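Local structure of CyaB (Pseudomonas aeruginosa, 3R5G) at residues 152-157 with 188-193. The protein is a class III-type adenylyl cyclase, represented here by its catalytic domain, that probably converts ATP to cyclic AMP. Sequence-based numbering, arbitrary orientation.
Sequences GEILIS and YQVVDS
Three backbone hydrogen bonds join strand 154-157 to residues 188-190 of the antiparallel strand 185-190, within the mixed sheet of the nucleotide cyclase catalytic domain; strand 109-116 pairs parallel with 154-157 along its other edge. I156 and Y188 form the hydrogen-bonded pair: I156 N reaches Y188 O at 2.9 Å and Y188 N returns to I156 O. V190 N then binds I154 O at 3.0 Å, in the carbonyl plane. Where a further direct bond would come, a water steps in, accepting from I154 N at 3.0 Å and donating to V190 O, which R89 of helix 74-100 also holds. L155 and Q189 are the non-hydrogen-bonded pair between, with CA-H...O contacts from Q189 CA to I154 O and from L155 CA to Y188 O.

On the face of I154, I156, Y188 and V190 the packing is aliphatic. CG2 of V190 meets CG2 of I156 at 3.8 Å, the two side chains crossing at about a right angle, while I154 and V190 touch through their CB atoms. I156 CG1 takes the crowded place between N and carbonyl carbon (chi1 65°), which lays it against Y188 CB. The Tyr ring edge faces I156 O; Y188 OH is hydrogen-bonded to H158 ND1.

L155 CD2 lies alongside Q189 CG on the other face. Beyond it, the extended E153 chain offers the anti lone pair of OE2 to Q189 NE2, 2.6 Å away and nearly straight at 173°, within the amide plane.

OE2 also forms a salt bridge with K173 NZ, and OE1 accepts a hydrogen bond from E150 N, so the buried carboxylate is gripped at both oxygens and probably stays ionised, tying K173 of strand 170-176 and Q189 to E153, just ahead of strand 154-157.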
loop_
_atom_site.group_PDB
_atom_site.type_symbol
_atom_site.label_atom_id
_atom_site.label_comp_id
_atom_site.label_asym_id
_atom_site.label_seq_id
_atom_site.Cartn_x
_atom_site.Cartn_y
_atom_site.Cartn_z
ATOM N N GLY A 152 -10.945 -15.340 -2.463
ATOM C CA GLY A 152 -12.263 -15.655 -1.995
ATOM C C GLY A 152 -12.465 -15.719 -0.505
ATOM O O GLY A 152 -13.600 -16.054 -0.085
ATOM N N GLU A 153 -11.426 -15.439 0.228
ATOM C CA GLU A 153 -11.445 -15.640 1.701
ATOM C C GLU A 153 -11.483 -14.268 2.370
ATOM O O GLU A 153 -10.949 -13.241 1.818
ATOM C CB GLU A 153 -10.120 -16.308 2.067
ATOM C CG GLU A 153 -9.955 -16.790 3.438
ATOM C CD GLU A 153 -8.699 -17.700 3.504
ATOM O OE1 GLU A 153 -7.602 -17.272 3.249
ATOM O OE2 GLU A 153 -8.844 -18.893 3.843
ATOM N N ILE A 154 -12.180 -14.228 3.499
ATOM C CA ILE A 154 -12.128 -13.102 4.369
ATOM C C ILE A 154 -11.466 -13.611 5.639
ATOM O O ILE A 154 -12.044 -14.438 6.427
ATOM C CB ILE A 154 -13.547 -12.649 4.741
ATOM C CG1 ILE A 154 -14.241 -12.262 3.510
ATOM C CG2 ILE A 154 -13.471 -11.460 5.715
ATOM C CD1 ILE A 154 -15.769 -11.877 3.691
ATOM N N LEU A 155 -10.316 -13.063 5.910
ATOM C CA LEU A 155 -9.563 -13.478 7.117
ATOM C C LEU A 155 -9.654 -12.425 8.186
ATOM O O LEU A 155 -9.458 -11.202 7.864
ATOM C CB LEU A 155 -8.065 -13.689 6.867
ATOM C CG LEU A 155 -7.695 -14.892 6.012
ATOM C CD1 LEU A 155 -6.161 -15.132 6.093
ATOM C CD2 LEU A 155 -8.348 -16.127 6.626
ATOM N N ILE A 156 -9.933 -12.737 9.444
ATOM C CA ILE A 156 -10.029 -11.764 10.494
ATOM C C ILE A 156 -9.167 -12.219 11.673
ATOM O O ILE A 156 -8.849 -13.446 11.813
ATOM C CB ILE A 156 -11.509 -11.660 10.972
ATOM C CG1 ILE A 156 -12.086 -12.936 11.647
ATOM C CG2 ILE A 156 -12.357 -11.267 9.780
ATOM C CD1 ILE A 156 -13.448 -12.749 12.332
ATOM N N SER A 157 -8.796 -11.305 12.512
ATOM C CA SER A 157 -8.044 -11.607 13.746
ATOM C C SER A 157 -8.980 -12.008 14.843
ATOM O O SER A 157 -10.216 -11.956 14.786
ATOM C CB SER A 157 -7.257 -10.365 14.103
ATOM O OG SER A 157 -8.222 -9.375 14.543
ATOM N N TYR A 188 -9.196 -16.365 11.604
ATOM C CA TYR A 188 -10.428 -17.088 11.269
ATOM C C TYR A 188 -10.944 -16.724 9.916
ATOM O O TYR A 188 -10.604 -15.598 9.444
ATOM C CB TYR A 188 -11.544 -16.638 12.268
ATOM C CG TYR A 188 -11.252 -16.869 13.741
ATOM C CD1 TYR A 188 -10.440 -15.962 14.402
ATOM C CD2 TYR A 188 -11.729 -18.017 14.409
ATOM C CE1 TYR A 188 -10.081 -16.196 15.767
ATOM C CE2 TYR A 188 -11.378 -18.257 15.743
ATOM C CZ TYR A 188 -10.585 -17.308 16.385
ATOM O OH TYR A 188 -10.256 -17.528 17.742
ATOM N N GLN A 189 -11.588 -17.629 9.231
ATOM C CA GLN A 189 -12.264 -17.385 7.956
ATOM C C GLN A 189 -13.697 -17.012 8.309
ATOM O O GLN A 189 -14.314 -17.581 9.211
ATOM C CB GLN A 189 -12.291 -18.672 7.113
ATOM C CG GLN A 189 -10.975 -19.104 6.634
ATOM C CD GLN A 189 -11.019 -20.541 6.104
ATOM O OE1 GLN A 189 -11.651 -21.418 6.705
ATOM N NE2 GLN A 189 -10.265 -20.767 5.054
ATOM N N VAL A 190 -14.278 -16.042 7.555
ATOM C CA VAL A 190 -15.668 -15.695 7.706
ATOM C C VAL A 190 -16.487 -16.426 6.654
ATOM O O VAL A 190 -16.112 -16.482 5.461
ATOM C CB VAL A 190 -15.791 -14.128 7.488
ATOM C CG1 VAL A 190 -17.277 -13.788 7.450
ATOM C CG2 VAL A 190 -15.238 -13.425 8.641
ATOM N N VAL A 191 -17.548 -17.072 7.134
ATOM C CA VAL A 191 -18.357 -17.969 6.305
ATOM C C VAL A 191 -19.783 -17.379 6.245
ATOM O O VAL A 191 -20.346 -16.977 7.252
ATOM C CB VAL A 191 -18.408 -19.361 6.950
ATOM C CG1 VAL A 191 -19.359 -20.304 6.235
ATOM C CG2 VAL A 191 -17.018 -19.924 6.944
ATOM N N ASP A 192 -20.325 -17.300 5.057
ATOM C CA ASP A 192 -21.651 -16.714 4.911
ATOM C C ASP A 192 -22.646 -17.587 5.543
ATOM O O ASP A 192 -22.542 -18.844 5.530
ATOM C CB ASP A 192 -21.958 -16.726 3.420
ATOM C CG ASP A 192 -21.181 -15.628 2.674
ATOM O OD1 ASP A 192 -20.290 -14.988 3.269
ATOM O OD2 ASP A 192 -21.508 -15.366 1.490
ATOM N N SER A 193 -23.665 -17.022 6.129
ATOM C CA SER A 193 -24.702 -17.799 6.786
ATOM C C SER A 193 -26.034 -17.096 6.715
ATOM O O SER A 193 -26.141 -15.945 6.100
ATOM C CB SER A 193 -24.340 -18.144 8.262
ATOM O OG SER A 193 -24.228 -17.005 9.130
HETATM O O HOH W 1 -13.724 -16.677 4.197
#